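Uncharacterized protein (Bacillus thuringiensis serovar kurstaki, PDB 4XHO) binds ATP and is probably an actin-like, ParM-type ATPase that forms filaments in plasmid segregation. Local coordinates at residues 239-244 / 257-262; 372-377 / 397-402. The protein carries 2 engineered substitutions. All coordinates share one frame; numbering follows the deposited sequence.

Contact 1: 239-244 / 257-262; sequences AGTSDN and STNTDL. With ATP (adenosine-5'-triphosphate), chain B.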
loop_
_atom_site.group_PDB
_atom_site.type_symbol
_atom_site.label_atom_id
_atom_site.label_comp_id
_atom_site.label_asym_id
_atom_site.label_seq_id
_atom_site.Cartn_x
_atom_site.Cartn_y
_atom_site.Cartn_z
ATOM N N ALA A 239 3.778 2.112 -7.039
ATOM C CA ALA A 239 4.782 1.201 -7.599
ATOM C C ALA A 239 4.651 1.022 -9.118
ATOM O O ALA A 239 5.606 1.281 -9.853
ATOM C CB ALA A 239 4.703 -0.141 -6.910
ATOM N N GLY A 240 3.469 0.604 -9.586
ATOM C CA GLY A 240 3.211 0.480 -11.019
ATOM C C GLY A 240 2.351 1.567 -11.644
ATOM O O GLY A 240 2.209 1.648 -12.863
ATOM N N THR A 241 1.759 2.413 -10.814
ATOM C CA THR A 241 0.748 3.354 -11.297
ATOM C C THR A 241 0.860 4.698 -10.605
ATOM O O THR A 241 1.236 4.771 -9.440
ATOM C CB THR A 241 -0.692 2.840 -11.051
ATOM O OG1 THR A 241 -1.015 2.980 -9.659
ATOM C CG2 THR A 241 -0.864 1.379 -11.458
ATOM N N SER A 242 0.528 5.765 -11.314
ATOM C CA SER A 242 0.252 7.024 -10.649
ATOM C C SER A 242 -1.234 7.323 -10.774
ATOM O O SER A 242 -1.777 7.431 -11.878
ATOM C CB SER A 242 1.086 8.162 -11.233
ATOM O OG SER A 242 2.405 8.125 -10.716
ATOM N N ASP A 243 -1.898 7.417 -9.631
ATOM C CA ASP A 243 -3.281 7.872 -9.566
ATOM C C ASP A 243 -3.321 9.391 -9.501
ATOM O O ASP A 243 -2.770 9.983 -8.583
ATOM C CB ASP A 243 -3.984 7.272 -8.357
ATOM C CG ASP A 243 -5.388 7.797 -8.185
ATOM O OD1 ASP A 243 -6.284 7.295 -8.894
ATOM O OD2 ASP A 243 -5.591 8.698 -7.333
ATOM N N ASN A 244 -3.954 10.012 -10.489
ATOM C CA ASN A 244 -4.088 11.460 -10.546
ATOM C C ASN A 244 -5.534 11.915 -10.382
ATOM O O ASN A 244 -6.218 12.148 -11.379
ATOM C CB ASN A 244 -3.554 11.983 -11.875
ATOM C CG ASN A 244 -2.052 11.869 -11.988
ATOM O OD1 ASN A 244 -1.538 11.135 -12.836
ATOM N ND2 ASN A 244 -1.333 12.605 -11.139
ATOM N N SER A 257 -9.934 13.391 -13.639
ATOM C CA SER A 257 -9.213 12.389 -12.856
ATOM C C SER A 257 -8.785 11.228 -13.737
ATOM O O SER A 257 -9.569 10.738 -14.546
ATOM C CB SER A 257 -10.067 11.868 -11.697
ATOM O OG SER A 257 -10.261 12.865 -10.710
ATOM N N THR A 258 -7.541 10.793 -13.575
ATOM C CA THR A 258 -6.988 9.736 -14.412
ATOM C C THR A 258 -6.042 8.820 -13.617
ATOM O O THR A 258 -5.796 9.050 -12.432
ATOM C CB THR A 258 -6.252 10.341 -15.638
ATOM O OG1 THR A 258 -6.025 9.320 -16.621
ATOM C CG2 THR A 258 -4.927 10.997 -15.233
ATOM N N ASN A 259 -5.547 7.772 -14.274
ATOM C CA ASN A 259 -4.605 6.809 -13.688
ATOM C C ASN A 259 -3.631 6.322 -14.750
ATOM O O ASN A 259 -4.041 5.706 -15.728
ATOM C CB ASN A 259 -5.339 5.613 -13.075
ATOM C CG ASN A 259 -4.394 4.611 -12.418
ATOM O OD1 ASN A 259 -4.183 4.634 -11.199
ATOM N ND2 ASN A 259 -3.818 3.726 -13.225
ATOM N N THR A 260 -2.412 6.788 -14.630
ATOM C CA THR A 260 -1.352 6.409 -15.517
ATOM C C THR A 260 -0.565 5.280 -14.961
ATOM O O THR A 260 -0.874 4.719 -13.945
ATOM C CB THR A 260 -0.438 7.558 -15.860
ATOM O OG1 THR A 260 0.468 7.773 -14.797
ATOM C CG2 THR A 260 -1.228 8.770 -16.081
ATOM N N ASP A 261 0.442 4.906 -15.697
ATOM C CA ASP A 261 1.312 3.810 -15.353
ATOM C C ASP A 261 2.664 4.326 -14.977
ATOM O O ASP A 261 3.639 3.665 -15.134
ATOM C CB ASP A 261 1.343 2.730 -16.435
ATOM C CG ASP A 261 0.275 1.666 -16.210
ATOM O OD1 ASP A 261 0.453 0.826 -15.310
ATOM O OD2 ASP A 261 -0.764 1.685 -16.902
ATOM N N LEU A 262 2.734 5.569 -14.574
ATOM C CA LEU A 262 3.970 6.147 -14.183
ATOM C C LEU A 262 4.294 5.744 -12.738
ATOM O O LEU A 262 4.157 6.469 -11.802
ATOM C CB LEU A 262 3.881 7.638 -14.387
ATOM C CG LEU A 262 4.961 8.603 -14.027
ATOM C CD1 LEU A 262 6.211 8.343 -14.766
ATOM C CD2 LEU A 262 4.520 10.002 -14.255
HETATM P PG ATP B . 0.247 0.846 -6.772
HETATM O O1G ATP B . 0.855 0.423 -8.091
HETATM O O2G ATP B . -0.632 -0.196 -6.103
HETATM O O3G ATP B . -0.314 2.258 -6.773
HETATM P PB ATP B . 1.549 0.751 -4.215
HETATM O O1B ATP B . 1.792 -0.700 -3.895
HETATM O O2B ATP B . 0.418 1.540 -3.592
HETATM O O3B ATP B . 1.518 0.976 -5.805
HETATM P PA ATP B . 3.416 2.373 -2.826
HETATM O O1A ATP B . 3.193 1.606 -1.536
HETATM O O2A ATP B . 2.726 3.687 -3.049
HETATM O O3A ATP B . 2.992 1.462 -4.070
HETATM O "O5'" ATP B . 4.982 2.571 -3.101
HETATM C "C5'" ATP B . 5.420 3.085 -4.354
HETATM C "C4'" ATP B . 6.940 3.020 -4.390
HETATM O "O4'" ATP B . 7.528 3.694 -3.266
HETATM C "C3'" ATP B . 7.374 1.568 -4.316
HETATM O "O3'" ATP B . 8.419 1.360 -5.266
HETATM C "C2'" ATP B . 7.877 1.414 -2.894
HETATM O "O2'" ATP B . 8.813 0.342 -2.780
HETATM C "C1'" ATP B . 8.447 2.798 -2.633
HETATM N N9 ATP B . 8.579 3.149 -1.206
HETATM C C8 ATP B . 7.665 2.953 -0.245
HETATM N N7 ATP B . 8.106 3.412 0.958
HETATM C C5 ATP B . 9.338 3.902 0.768
HETATM C C6 ATP B . 10.367 4.537 1.620
HETATM N N6 ATP B . 10.151 4.727 2.938
HETATM N N1 ATP B . 11.517 4.910 1.036
HETATM C C2 ATP B . 11.734 4.717 -0.281
HETATM N N3 ATP B . 10.850 4.155 -1.121
HETATM C C4 ATP B . 9.649 3.728 -0.660
HETATM O O HOH W 1 -7.563 9.278 -10.314
#
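The carboxamide of N259 turns one face to the backbone of the neighbouring strand: S242 O stands over that face, 3.9 Å from N259 CG, and D243 CA lies on the same side by N259 OD1. The two strands form a beta hairpin, consistent with the second phosphate loop of the actin/Hsp70 fold and with a sequence fitting DLGxGTxD. With CG anti to the backbone N (chi1 -178°), the amide reaches back along the hairpin until ND2 comes up to T241 CB. The D243 and N259 side chains cross at about a right angle, with carboxylate and amide planes 48° apart. The oxygen of the N244 carboxamide lies by two threonine methyls, N244 OD1 being 4.0 Å from T260 CG2 and 4.2 Å from T258 CG2, while ND2 bonds to N235 on strand 231-237.

Two hydrogen-bonded antiparallel pairs, S242 with T260 and N244 with T258, flank the non-hydrogen-bonded pair D243 with N259. Where strand 251-260 ends, S242 OG donates to L262 O at 2.6 Å, and Q351 of helix 337-362 is a second partner of the hydroxyl. T260 OG1 accepts from L262 N, an ST turn that fixes the same bend.

Ahead of the strand, the backbone takes the triphosphate. A239 N donates to both O3B and O3A of ATP, and G240 N reaches O1G at 3.0 Å; the T241 hydroxyl adds only a weak bond to O3G. At the other end, one water donates 2.8 Å bonds to D243 OD1 and T258 O, linking a side chain on one strand to a carbonyl on its partner.

Contact 2: 372-377 / 397-402; sequences GGVLFG and QESAYF. With ATP (adenosine-5'-triphosphate), chain B.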
loop_
_atom_site.group_PDB
_atom_site.type_symbol
_atom_site.label_atom_id
_atom_site.label_comp_id
_atom_site.label_asym_id
_atom_site.label_seq_id
_atom_site.Cartn_x
_atom_site.Cartn_y
_atom_site.Cartn_z
ATOM N N GLY A 372 4.094 5.960 -2.105
ATOM C CA GLY A 372 5.474 5.636 -1.852
ATOM C C GLY A 372 6.435 6.378 -2.757
ATOM O O GLY A 372 7.598 6.522 -2.418
ATOM N N GLY A 373 5.972 6.837 -3.914
ATOM C CA GLY A 373 6.830 7.547 -4.850
ATOM C C GLY A 373 7.430 8.806 -4.244
ATOM O O GLY A 373 8.530 9.210 -4.601
ATOM N N VAL A 374 6.700 9.431 -3.325
ATOM C CA VAL A 374 7.165 10.618 -2.616
ATOM C C VAL A 374 8.414 10.321 -1.771
ATOM O O VAL A 374 9.273 11.182 -1.568
ATOM C CB VAL A 374 6.047 11.155 -1.719
ATOM C CG1 VAL A 374 6.548 12.229 -0.762
ATOM C CG2 VAL A 374 4.874 11.645 -2.572
ATOM N N LEU A 375 8.506 9.092 -1.271
ATOM C CA LEU A 375 9.657 8.664 -0.496
ATOM C C LEU A 375 10.786 8.197 -1.411
ATOM O O LEU A 375 11.946 8.585 -1.232
ATOM C CB LEU A 375 9.260 7.558 0.469
ATOM C CG LEU A 375 8.300 8.027 1.570
ATOM C CD1 LEU A 375 7.607 6.832 2.248
ATOM C CD2 LEU A 375 9.042 8.906 2.589
ATOM N N PHE A 376 10.430 7.383 -2.402
ATOM C CA PHE A 376 11.407 6.847 -3.309
ATOM C C PHE A 376 12.132 7.964 -4.026
ATOM O O PHE A 376 13.349 7.945 -4.113
ATOM C CB PHE A 376 10.776 5.911 -4.340
ATOM C CG PHE A 376 11.708 5.574 -5.485
ATOM C CD1 PHE A 376 12.789 4.702 -5.288
ATOM C CD2 PHE A 376 11.541 6.166 -6.738
ATOM C CE1 PHE A 376 13.679 4.409 -6.320
ATOM C CE2 PHE A 376 12.427 5.869 -7.779
ATOM C CZ PHE A 376 13.504 4.986 -7.559
ATOM N N GLY A 377 11.390 8.928 -4.551
ATOM C CA GLY A 377 11.989 10.064 -5.218
ATOM C C GLY A 377 11.991 11.314 -4.363
ATOM O O GLY A 377 11.913 12.424 -4.891
ATOM N N GLN A 397 6.879 9.977 6.393
ATOM C CA GLN A 397 7.198 8.541 6.459
ATOM C C GLN A 397 5.959 7.679 6.231
ATOM O O GLN A 397 6.067 6.548 5.750
ATOM C CB GLN A 397 7.831 8.138 7.800
ATOM C CG GLN A 397 9.108 8.845 8.179
ATOM C CD GLN A 397 8.830 10.147 8.910
ATOM O OE1 GLN A 397 7.743 10.730 8.775
ATOM N NE2 GLN A 397 9.798 10.597 9.710
ATOM N N GLU A 398 4.786 8.202 6.577
ATOM C CA GLU A 398 3.562 7.435 6.394
ATOM C C GLU A 398 2.900 7.759 5.055
ATOM O O GLU A 398 1.702 7.554 4.865
ATOM C CB GLU A 398 2.611 7.676 7.572
ATOM C CG GLU A 398 2.930 6.783 8.804
ATOM C CD GLU A 398 2.785 5.261 8.509
ATOM O OE1 GLU A 398 1.636 4.725 8.484
ATOM O OE2 GLU A 398 3.829 4.598 8.307
ATOM N N SER A 399 3.699 8.225 4.104
ATOM C CA SER A 399 3.169 8.629 2.811
ATOM C C SER A 399 2.643 7.468 1.976
ATOM O O SER A 399 1.625 7.596 1.312
ATOM C CB SER A 399 4.235 9.378 2.028
ATOM O OG SER A 399 3.682 9.964 0.876
ATOM N N ALA A 400 3.327 6.333 2.012
ATOM C CA ALA A 400 2.865 5.164 1.256
ATOM C C ALA A 400 1.490 4.651 1.723
ATOM O O ALA A 400 0.696 4.183 0.904
ATOM C CB ALA A 400 3.893 4.046 1.326
ATOM N N TYR A 401 1.201 4.776 3.019
ATOM C CA TYR A 401 -0.059 4.297 3.564
ATOM C C TYR A 401 -1.142 5.363 3.602
ATOM O O TYR A 401 -2.148 5.191 4.270
ATOM C CB TYR A 401 0.163 3.716 4.951
ATOM C CG TYR A 401 0.891 2.414 4.835
ATOM C CD1 TYR A 401 0.199 1.265 4.493
ATOM C CD2 TYR A 401 2.267 2.339 4.949
ATOM C CE1 TYR A 401 0.839 0.078 4.324
ATOM C CE2 TYR A 401 2.924 1.138 4.768
ATOM C CZ TYR A 401 2.200 0.010 4.464
ATOM O OH TYR A 401 2.803 -1.217 4.286
ATOM N N PHE A 402 -0.955 6.438 2.849
ATOM C CA PHE A 402 -1.880 7.565 2.887
ATOM C C PHE A 402 -3.334 7.175 2.640
ATOM O O PHE A 402 -4.217 7.457 3.452
ATOM C CB PHE A 402 -1.460 8.605 1.858
ATOM C CG PHE A 402 -2.322 9.810 1.855
ATOM C CD1 PHE A 402 -2.054 10.867 2.703
ATOM C CD2 PHE A 402 -3.416 9.891 1.013
ATOM C CE1 PHE A 402 -2.859 11.986 2.703
ATOM C CE2 PHE A 402 -4.221 11.003 1.015
ATOM C CZ PHE A 402 -3.939 12.051 1.867
HETATM P PG ATP B . 0.247 0.846 -6.772
HETATM O O1G ATP B . 0.855 0.423 -8.091
HETATM O O2G ATP B . -0.632 -0.196 -6.103
HETATM O O3G ATP B . -0.314 2.258 -6.773
HETATM P PB ATP B . 1.549 0.751 -4.215
HETATM O O1B ATP B . 1.792 -0.700 -3.895
HETATM O O2B ATP B . 0.418 1.540 -3.592
HETATM O O3B ATP B . 1.518 0.976 -5.805
HETATM P PA ATP B . 3.416 2.373 -2.826
HETATM O O1A ATP B . 3.193 1.606 -1.536
HETATM O O2A ATP B . 2.726 3.687 -3.049
HETATM O O3A ATP B . 2.992 1.462 -4.070
HETATM O "O5'" ATP B . 4.982 2.571 -3.101
HETATM C "C5'" ATP B . 5.420 3.085 -4.354
HETATM C "C4'" ATP B . 6.940 3.020 -4.390
HETATM O "O4'" ATP B . 7.528 3.694 -3.266
HETATM C "C3'" ATP B . 7.374 1.568 -4.316
HETATM O "O3'" ATP B . 8.419 1.360 -5.266
HETATM C "C2'" ATP B . 7.877 1.414 -2.894
HETATM O "O2'" ATP B . 8.813 0.342 -2.780
HETATM C "C1'" ATP B . 8.447 2.798 -2.633
HETATM N N9 ATP B . 8.579 3.149 -1.206
HETATM C C8 ATP B . 7.665 2.953 -0.245
HETATM N N7 ATP B . 8.106 3.412 0.958
HETATM C C5 ATP B . 9.338 3.902 0.768
HETATM C C6 ATP B . 10.367 4.537 1.620
HETATM N N6 ATP B . 10.151 4.727 2.938
HETATM N N1 ATP B . 11.517 4.910 1.036
HETATM C C2 ATP B . 11.734 4.717 -0.281
HETATM N N3 ATP B . 10.850 4.155 -1.121
HETATM C C4 ATP B . 9.649 3.728 -0.660
#
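Van der Waals contact carries the meeting of L375 and V374 with segment 397-402. L375 CD1 lies 3.8 Å from Q397 O and also approaches S399 CB, while V374 CB packs against S399 OG at 3.7 Å. The serine oxygen reaches V374 because it stands anti to the backbone N (chi1 -170°), and its polar partner is G371 O, just ahead of the glycine pair. A400 lies beside G372, with A400 CB 3.9 Å from G372 CA and 3.8 Å from O1A of ATP.

The same leucine packs on the nucleotide. L375 CB lies over the adenine ring, 3.4 Å from C6 of ATP; CD1, on the same side, reaches past the ring edge to N6, 3.4 Å away. V312 and I316 of helix 300-317 close around the leucine. F376 CB approaches N3 of the base.

Polar bonds run to the phosphate and within each segment. G372 N donates to O2A of ATP at 2.8 Å, nearly straight at 163°. G372 O accepts from both L375 N and F376 N, and a type I turn from S399 to F402 shapes the other side.

The sequence GGGVLFG fits the adenosine motif of actin-like ATPases. The chemistry of the contact implies division of labour: an apolar leucine holds the base by shape and a glycine amide grips the alpha-phosphate, while Q397 and S399 touch the leucine and A400 lies beside the glycine.

In the fold
Both contacts touch the one ATP, yet their centres lie 14 Å apart and their nearest atoms about 6 Å apart, so the nucleotide spans them. Contact 1 is a surface contact, a hairpin at the outer edge of the five-stranded sheet, held by regular backbone bonding and polar side chains. Contact 2 is buried, bringing a short helix that follows strand 366-370 of that sheet against the turn before helix 402-415, and it relies on apolar packing. The division continues on the ligand: 239-244 serves the phosphate chain, largely its beta-gamma end, whereas 372-377 serves the base and the alpha-phosphate. K23 also bonds both ATP and A400 O.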